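PDB 6OE6: lipoprotein from Leptospira interrogans serogroup Icterohaemorrhagiae serovar copenhageni, which is a lipoprotein of unknown function, probably anchored to the membrane through its lipidated N terminus, with an all-beta domain built of two sheets. Local coordinates for residues Y39-K44 against I57-R62; G100-L105 against Y110-A115. All coordinates share one frame; numbering follows the deposited sequence.

Contact 1: Y39-K44 against I57-R62; sequences YTITRK and IYRFSR
Ile57 sits over one face of the Tyr39 ring, the two side chains crossing at about a right angle, and this pair forms the tight part of the contact. Ile57 CB stands 3.7 Å from the centroid of the Tyr39 ring and only 2° off its normal, a CH-pi interaction. With CG1 of Ile57 anti to its backbone N (chi1 -169°), the longer branch runs across the ring toward its CD2/CE2 side, Ile57 CD1 approaching Tyr39 CE2 (4.0 Å), while Ile57 CG2 comes down over Tyr39 CG (3.5 Å). The Tyr39 hydroxyl is held by a hydrogen bond to Glu99 OE2, which helps fix the ring beneath the isoleucine.

Toward the surface the contact thins out. Ile41 is exposed and offers just its tip, CD1 lying 4.4 Å from Arg59 NH2 at an oblique angle to the guanidinium group. Arg59 directs its charge to Glu15 instead, through a salt bridge.

The segments include strand 40-41, which Tyr39 directly precedes, and the end of strand 53-59. They do not pair: strand 15-21 of the four-stranded antiparallel sheet runs between them, Trp18 and Phe16 making backbone hydrogen bonds to Thr40 and Thr42, Gly17 and Glu15 to Ile57 and Arg59.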
ATOM      1  N   TYR A  39      -2.010  -3.906 -12.794  1.00 45.38           N
ATOM      2  CA  TYR A  39      -1.549  -4.099 -11.427  1.00 44.62           C
ATOM      3  C   TYR A  39      -1.078  -5.530 -11.213  1.00 47.50           C
ATOM      4  O   TYR A  39      -1.662  -6.478 -11.747  1.00 54.26           O
ATOM      5  CB  TYR A  39      -2.664  -3.776 -10.431  1.00 43.56           C
ATOM      6  CG  TYR A  39      -3.102  -2.330 -10.395  1.00 41.33           C
ATOM      7  CD1 TYR A  39      -2.494  -1.425  -9.534  1.00 34.37           C
ATOM      8  CD2 TYR A  39      -4.137  -1.872 -11.207  1.00 37.48           C
ATOM      9  CE1 TYR A  39      -2.891  -0.113  -9.473  1.00 32.82           C
ATOM     10  CE2 TYR A  39      -4.540  -0.541 -11.165  1.00 37.79           C
ATOM     11  CZ  TYR A  39      -3.920   0.330 -10.288  1.00 36.67           C
ATOM     12  OH  TYR A  39      -4.319   1.644 -10.218  1.00 37.73           O
ATOM     13  N   THR A  40      -0.038  -5.684 -10.400  1.00 43.94           N
ATOM     14  CA  THR A  40       0.455  -6.993  -9.997  1.00 43.90           C
ATOM     15  C   THR A  40      -0.139  -7.346  -8.640  1.00 46.51           C
ATOM     16  O   THR A  40       0.044  -6.602  -7.669  1.00 39.24           O
ATOM     17  CB  THR A  40       1.979  -7.000  -9.967  1.00 41.47           C
ATOM     18  OG1 THR A  40       2.454  -6.750 -11.297  1.00 40.95           O
ATOM     19  CG2 THR A  40       2.504  -8.358  -9.493  1.00 40.58           C
ATOM     20  N   ILE A  41      -0.841  -8.476  -8.581  1.00 47.01           N
ATOM     21  CA  ILE A  41      -1.618  -8.864  -7.406  0.76 50.47           C
ATOM     22  C   ILE A  41      -0.723  -9.649  -6.452  1.00 53.84           C
ATOM     23  O   ILE A  41      -0.319 -10.773  -6.754  1.00 49.00           O
ATOM     24  CB  ILE A  41      -2.847  -9.695  -7.796  0.76 51.47           C
ATOM     25  CG1 ILE A  41      -3.740  -8.931  -8.784  0.76 47.36           C
ATOM     26  CG2 ILE A  41      -3.622 -10.100  -6.551  0.76 53.26           C
ATOM     27  CD1 ILE A  41      -4.205  -7.572  -8.282  0.76 42.50           C
ATOM     28  N   THR A  42      -0.441  -9.069  -5.289  1.00 47.37           N
ATOM     29  CA  THR A  42       0.299  -9.770  -4.243  1.00 46.06           C
ATOM     30  C   THR A  42       0.300  -8.927  -2.978  1.00 46.88           C
ATOM     31  O   THR A  42       0.158  -7.701  -3.022  1.00 41.20           O
ATOM     32  CB  THR A  42       1.738 -10.082  -4.659  1.00 49.80           C
ATOM     33  OG1 THR A  42       2.417 -10.687  -3.556  1.00 56.55           O
ATOM     34  CG2 THR A  42       2.469  -8.809  -5.061  1.00 46.01           C
ATOM     35  N   ARG A  43       0.473  -9.605  -1.843  1.00 43.59           N
ATOM     36  CA  ARG A  43       0.553  -8.925  -0.558  1.00 42.05           C
ATOM     37  C   ARG A  43       1.761  -9.388   0.241  1.00 42.15           C
ATOM     38  O   ARG A  43       1.802  -9.182   1.456  1.00 46.28           O
ATOM     39  CB  ARG A  43      -0.738  -9.129   0.247  1.00 42.18           C
ATOM     40  CG  ARG A  43      -1.064 -10.592   0.517  1.00 49.85           C
ATOM     41  CD  ARG A  43      -2.207 -10.778   1.515  1.00 50.81           C
ATOM     42  NE  ARG A  43      -3.510 -10.396   0.968  1.00 47.85           N
ATOM     43  CZ  ARG A  43      -4.372  -9.580   1.568  1.00 48.89           C
ATOM     44  NH1 ARG A  43      -4.083  -9.049   2.751  1.00 52.32           N
ATOM     45  NH2 ARG A  43      -5.536  -9.302   0.989  1.00 49.67           N
ATOM     46  N   LYS A  44       2.733 -10.038  -0.404  1.00 46.09           N
ATOM     47  CA  LYS A  44       3.875 -10.621   0.290  1.00 47.12           C
ATOM     48  C   LYS A  44       5.180  -9.996  -0.187  1.00 42.43           C
ATOM     49  O   LYS A  44       5.365  -9.749  -1.387  1.00 41.34           O
ATOM     50  CB  LYS A  44       3.930 -12.157   0.093  1.00 48.76           C
ATOM     51  N   ILE A  57      -4.225  -0.885  -6.065  1.00 32.19           N
ATOM     52  CA  ILE A  57      -5.637  -1.160  -6.248  1.00 32.26           C
ATOM     53  C   ILE A  57      -6.023  -2.123  -5.137  1.00 35.21           C
ATOM     54  O   ILE A  57      -5.208  -2.948  -4.702  1.00 32.78           O
ATOM     55  CB  ILE A  57      -5.928  -1.738  -7.652  1.00 38.49           C
ATOM     56  CG1 ILE A  57      -7.429  -1.765  -7.922  1.00 37.23           C
ATOM     57  CG2 ILE A  57      -5.314  -3.129  -7.817  1.00 38.11           C
ATOM     58  CD1 ILE A  57      -7.785  -2.043  -9.383  1.00 44.86           C
ATOM     59  N   TYR A  58      -7.246  -1.985  -4.627  1.00 30.09           N
ATOM     60  CA  TYR A  58      -7.800  -2.982  -3.715  1.00 29.92           C
ATOM     61  C   TYR A  58      -9.109  -3.512  -4.273  1.00 35.03           C
ATOM     62  O   TYR A  58     -10.019  -2.734  -4.564  1.00 37.93           O
ATOM     63  CB  TYR A  58      -8.023  -2.420  -2.301  1.00 32.19           C
ATOM     64  CG  TYR A  58      -8.523  -3.482  -1.345  1.00 35.43           C
ATOM     65  CD1 TYR A  58      -7.687  -4.499  -0.910  1.00 31.89           C
ATOM     66  CD2 TYR A  58      -9.841  -3.495  -0.914  1.00 37.60           C
ATOM     67  CE1 TYR A  58      -8.146  -5.482  -0.054  1.00 36.16           C
ATOM     68  CE2 TYR A  58     -10.302  -4.469  -0.058  1.00 39.52           C
ATOM     69  CZ  TYR A  58      -9.453  -5.459   0.372  1.00 38.22           C
ATOM     70  OH  TYR A  58      -9.912  -6.441   1.217  1.00 42.96           O
ATOM     71  N   ARG A  59      -9.205  -4.828  -4.419  1.00 36.25           N
ATOM     72  CA  ARG A  59     -10.437  -5.459  -4.887  1.00 40.24           C
ATOM     73  C   ARG A  59     -11.138  -6.100  -3.699  1.00 44.96           C
ATOM     74  O   ARG A  59     -10.583  -7.001  -3.061  1.00 47.62           O
ATOM     75  CB  ARG A  59     -10.167  -6.497  -5.973  1.00 43.82           C
ATOM     76  CG  ARG A  59     -11.476  -7.111  -6.520  1.00 74.53           C
ATOM     77  CD  ARG A  59     -11.290  -7.849  -7.839  1.00 81.46           C
ATOM     78  NE  ARG A  59     -10.224  -7.268  -8.650  1.00 91.52           N
ATOM     79  CZ  ARG A  59      -9.196  -7.953  -9.138  1.00 94.69           C
ATOM     80  NH1 ARG A  59      -9.100  -9.260  -8.920  1.00 95.68           N
ATOM     81  NH2 ARG A  59      -8.269  -7.333  -9.858  1.00 93.62           N
ATOM     82  N   PHE A  60     -12.350  -5.630  -3.407  1.00 41.82           N
ATOM     83  CA  PHE A  60     -13.108  -6.129  -2.271  1.00 45.14           C
ATOM     84  C   PHE A  60     -13.579  -7.557  -2.517  1.00 50.38           C
ATOM     85  O   PHE A  60     -13.944  -7.932  -3.632  1.00 57.17           O
ATOM     86  CB  PHE A  60     -14.321  -5.241  -1.993  1.00 45.15           C
ATOM     87  CG  PHE A  60     -13.974  -3.868  -1.531  1.00 44.03           C
ATOM     88  CD1 PHE A  60     -13.942  -3.572  -0.179  1.00 45.62           C
ATOM     89  CD2 PHE A  60     -13.677  -2.870  -2.445  1.00 42.86           C
ATOM     90  CE1 PHE A  60     -13.619  -2.308   0.259  1.00 41.54           C
ATOM     91  CE2 PHE A  60     -13.351  -1.600  -2.016  1.00 36.71           C
ATOM     92  CZ  PHE A  60     -13.314  -1.321  -0.659  1.00 37.53           C
ATOM     93  N   SER A  61     -13.587  -8.352  -1.447  1.00 52.60           N
ATOM     94  CA  SER A  61     -14.095  -9.716  -1.538  1.00 60.43           C
ATOM     95  C   SER A  61     -15.612  -9.783  -1.670  1.00 64.68           C
ATOM     96  O   SER A  61     -16.133 -10.823  -2.087  1.00 69.61           O
ATOM     97  CB  SER A  61     -13.661 -10.525  -0.316  1.00 66.72           C
ATOM     98  OG  SER A  61     -14.331 -10.067   0.845  1.00 73.90           O
ATOM     99  N   ARG A  62     -16.333  -8.722  -1.315  1.00 61.95           N
ATOM    100  CA  ARG A  62     -17.780  -8.664  -1.472  1.00 69.28           C
ATOM    101  C   ARG A  62     -18.148  -7.468  -2.343  1.00 68.86           C
ATOM    102  O   ARG A  62     -17.326  -6.589  -2.610  1.00 65.03           O
ATOM    103  CB  ARG A  62     -18.482  -8.574  -0.112  1.00 76.58           C
TER

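Contact 2: G100-L105 against Y110-A115; sequences GSFQGL and YLLKVA. With NA (sodium ion), chain C; FMT (formic acid), chain D.
Leu105 and Tyr110 meet through a methyl group over an aromatic face. Leu105 CD1 sits 4.2 Å from the centroid of the Tyr110 ring and 3° off the ring normal, a CH-pi interaction, while Leu105 CB lies 3.8 Å from Tyr110 OH. One leucine side chain thus follows the ring from its middle to its phenolic end.

The second apolar pair has a different geometry. Leu112 brings its forked end to the edge of the Phe102 ring, near the ring plane, with Phe102 CZ 4.0 Å from Leu112 CD1 and 4.1 Å from Leu112 CD2. CG of Leu112, anti to the backbone N (chi1 170°), carries the fork toward Phe102. Tyr56 of strand 53-59 touches both Phe102, ring to ring, and Leu112.

The polar end of Tyr110 is tied down by a hydrogen bond from its hydroxyl to Ser106 O, four residues earlier. This is the geometry of a tyrosine corner, a motif of Greek-key beta-sandwich proteins, and it stands where the chain leaves strand 97-102 of one sheet and enters strand 108-116 of the other.

Ion and ligand contacts gather at Ser101, on the far side of Phe102 from Leu105. A sodium ion is bound by Ser101 O at 2.5 Å and by a water at 2.1 Å. Ser101 N donates to formic acid O1 at 3.1 Å (N-H...O 157°), and the sodium-bound water donates to the same formic acid O1 at 2.6 Å. Tyr56 OH and Lys89 NZ also hydrogen-bond to the formic acid molecule, which probably came from the crystallisation liquor.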
ATOM      1  N   GLY A 100      -5.417   4.025  -5.229  1.00 30.44           N
ATOM      2  CA  GLY A 100      -4.742   5.217  -4.745  1.00 32.55           C
ATOM      3  C   GLY A 100      -3.268   5.141  -5.075  1.00 31.11           C
ATOM      4  O   GLY A 100      -2.820   4.241  -5.787  1.00 29.06           O
ATOM      5  N   SER A 101      -2.511   6.130  -4.588  1.00 28.09           N
ATOM      6  CA  SER A 101      -1.080   6.116  -4.861  1.00 27.74           C
ATOM      7  C   SER A 101      -0.348   6.979  -3.843  1.00 23.58           C
ATOM      8  O   SER A 101      -0.920   7.910  -3.242  1.00 24.17           O
ATOM      9  CB  SER A 101      -0.773   6.570  -6.296  1.00 27.44           C
ATOM     10  OG  SER A 101      -1.148   7.932  -6.525  1.00 29.51           O
ATOM     11  N   PHE A 102       0.945   6.694  -3.694  1.00 23.49           N
ATOM     12  CA  PHE A 102       1.797   7.361  -2.715  1.00 22.53           C
ATOM     13  C   PHE A 102       3.049   7.874  -3.418  1.00 23.36           C
ATOM     14  O   PHE A 102       3.865   7.074  -3.900  1.00 26.70           O
ATOM     15  CB  PHE A 102       2.194   6.415  -1.578  1.00 21.90           C
ATOM     16  CG  PHE A 102       1.046   5.585  -1.032  1.00 22.96           C
ATOM     17  CD1 PHE A 102      -0.087   6.197  -0.483  1.00 20.79           C
ATOM     18  CD2 PHE A 102       1.112   4.206  -1.082  1.00 25.93           C
ATOM     19  CE1 PHE A 102      -1.137   5.407   0.008  1.00 25.27           C
ATOM     20  CE2 PHE A 102       0.086   3.411  -0.596  1.00 26.03           C
ATOM     21  CZ  PHE A 102      -1.032   3.998  -0.051  1.00 23.01           C
ATOM     22  N   GLN A 103       3.211   9.193  -3.460  1.00 21.07           N
ATOM     23  CA  GLN A 103       4.382   9.842  -4.056  1.00 23.69           C
ATOM     24  C   GLN A 103       5.289  10.395  -2.961  1.00 27.91           C
ATOM     25  O   GLN A 103       4.843  11.172  -2.105  1.00 24.31           O
ATOM     26  CB  GLN A 103       3.958  10.979  -4.999  1.00 28.65           C
ATOM     27  CG  GLN A 103       5.128  11.824  -5.562  1.00 31.77           C
ATOM     28  CD  GLN A 103       4.676  13.105  -6.300  1.00 35.42           C
ATOM     29  OE1 GLN A 103       3.518  13.539  -6.195  1.00 44.69           O
ATOM     30  NE2 GLN A 103       5.583  13.700  -7.046  1.00 36.61           N
ATOM     31  N   GLY A 104       6.580  10.064  -3.022  1.00 23.66           N
ATOM     32  CA  GLY A 104       7.502  10.698  -2.094  1.00 25.77           C
ATOM     33  C   GLY A 104       7.505  10.178  -0.667  1.00 26.30           C
ATOM     34  O   GLY A 104       7.945  10.908   0.233  1.00 26.61           O
ATOM     35  N   LEU A 105       7.046   8.945  -0.410  1.00 22.91           N
ATOM     36  CA  LEU A 105       7.209   8.396   0.942  1.00 23.41           C
ATOM     37  C   LEU A 105       8.689   8.309   1.307  1.00 27.40           C
ATOM     38  O   LEU A 105       9.523   7.970   0.470  1.00 28.86           O
ATOM     39  CB  LEU A 105       6.577   6.998   1.056  1.00 24.79           C
ATOM     40  CG  LEU A 105       5.046   6.942   0.868  1.00 21.77           C
ATOM     41  CD1 LEU A 105       4.585   5.464   0.912  1.00 21.94           C
ATOM     42  CD2 LEU A 105       4.274   7.786   1.896  1.00 21.29           C
ATOM     43  N   TYR A 110       5.687   0.532   6.157  1.00 19.35           N
ATOM     44  CA  TYR A 110       4.355   1.127   6.109  1.00 21.92           C
ATOM     45  C   TYR A 110       3.282   0.062   6.189  1.00 21.61           C
ATOM     46  O   TYR A 110       3.483  -1.085   5.771  1.00 22.98           O
ATOM     47  CB  TYR A 110       4.125   1.932   4.795  1.00 20.72           C
ATOM     48  CG  TYR A 110       5.052   3.131   4.723  1.00 19.71           C
ATOM     49  CD1 TYR A 110       4.637   4.358   5.251  1.00 23.86           C
ATOM     50  CD2 TYR A 110       6.343   3.017   4.197  1.00 22.56           C
ATOM     51  CE1 TYR A 110       5.469   5.453   5.246  1.00 20.56           C
ATOM     52  CE2 TYR A 110       7.186   4.120   4.169  1.00 25.90           C
ATOM     53  CZ  TYR A 110       6.723   5.337   4.698  1.00 25.72           C
ATOM     54  OH  TYR A 110       7.530   6.448   4.701  1.00 25.31           O
ATOM     55  N   LEU A 111       2.125   0.478   6.715  1.00 22.31           N
ATOM     56  CA  LEU A 111       0.961  -0.377   6.896  1.00 24.11           C
ATOM     57  C   LEU A 111      -0.224   0.353   6.291  1.00 22.60           C
ATOM     58  O   LEU A 111      -0.578   1.456   6.739  1.00 22.58           O
ATOM     59  CB  LEU A 111       0.711  -0.672   8.383  1.00 22.97           C
ATOM     60  CG  LEU A 111      -0.523  -1.511   8.743  1.00 25.94           C
ATOM     61  CD1 LEU A 111      -0.394  -2.910   8.132  1.00 29.07           C
ATOM     62  CD2 LEU A 111      -0.712  -1.569  10.264  1.00 28.18           C
ATOM     63  N   LEU A 112      -0.843  -0.268   5.300  1.00 19.79           N
ATOM     64  CA  LEU A 112      -2.008   0.299   4.612  1.00 19.24           C
ATOM     65  C   LEU A 112      -3.219  -0.490   5.083  1.00 25.12           C
ATOM     66  O   LEU A 112      -3.220  -1.719   4.993  1.00 25.11           O
ATOM     67  CB  LEU A 112      -1.835   0.172   3.097  1.00 22.78           C
ATOM     68  CG  LEU A 112      -3.029   0.486   2.187  1.00 20.94           C
ATOM     69  CD1 LEU A 112      -3.497   1.941   2.383  1.00 23.42           C
ATOM     70  CD2 LEU A 112      -2.581   0.248   0.741  1.00 23.65           C
ATOM     71  N   LYS A 113      -4.224   0.203   5.616  1.00 23.23           N
ATOM     72  CA  LYS A 113      -5.447  -0.434   6.085  1.00 23.93           C
ATOM     73  C   LYS A 113      -6.611   0.021   5.219  1.00 25.71           C
ATOM     74  O   LYS A 113      -6.641   1.162   4.761  1.00 26.26           O
ATOM     75  CB  LYS A 113      -5.746  -0.066   7.540  1.00 27.34           C
ATOM     76  CG  LYS A 113      -4.683  -0.528   8.572  1.00 29.40           C
ATOM     77  CD  LYS A 113      -5.094  -0.099   9.951  1.00 34.50           C
ATOM     78  CE  LYS A 113      -3.987  -0.365  10.965  1.00 36.43           C
ATOM     79  NZ  LYS A 113      -4.496  -0.130  12.328  1.00 42.60           N
ATOM     80  N   VAL A 114      -7.575  -0.876   5.022  1.00 28.36           N
ATOM     81  CA  VAL A 114      -8.795  -0.572   4.277  1.00 29.66           C
ATOM     82  C   VAL A 114      -9.975  -0.719   5.232  1.00 33.05           C
ATOM     83  O   VAL A 114     -10.109  -1.749   5.900  1.00 34.11           O
ATOM     84  CB  VAL A 114      -8.970  -1.489   3.053  1.00 29.29           C
ATOM     85  CG1 VAL A 114     -10.335  -1.175   2.370  1.00 32.88           C
ATOM     86  CG2 VAL A 114      -7.804  -1.359   2.058  1.00 28.17           C
ATOM     87  N   ALA A 115     -10.812   0.316   5.314  1.00 35.43           N
ATOM     88  CA  ALA A 115     -11.987   0.300   6.173  1.00 37.86           C
ATOM     89  C   ALA A 115     -13.243   0.423   5.327  1.00 38.42           C
ATOM     90  O   ALA A 115     -13.287   1.206   4.374  1.00 39.52           O
ATOM     91  CB  ALA A 115     -11.945   1.431   7.202  1.00 41.08           C
TER
HETATM   92 NA    NA C 201      -1.225  10.187  -2.204  1.00 34.33          NA
HETATM   93  C   FMT D 202      -4.337   7.131  -1.506  1.00 34.02           C
HETATM   94  O1  FMT D 202      -4.236   7.781  -2.537  1.00 38.03           O
HETATM   95  O2  FMT D 202      -5.121   6.188  -1.406  1.00 42.45           O
HETATM   96  O   HOH W   1      -3.230   9.955  -1.598  1.00 36.06           O

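From the N terminus, strand 15-21 comes first, and contact 1 then closes the loop that leaves 39-44, makes an excursion to the edge of the five-stranded sheet at 47-49 and comes back at 53-59. The chain then crosses again to that sheet for strands 70-77 and 81-89, returns at 97-102, and contact 2 closes the short connection that takes it over once more to 108-116. The two loops follow in series, neither enclosing nor crossing the other. Contact 1 works within the four-stranded sheet, whereas contact 2 bridges the two sheets. They meet in the interior, where Tyr58 CD2 and Phe60 CE1 each approach Val114 CG1 to 4.1 Å.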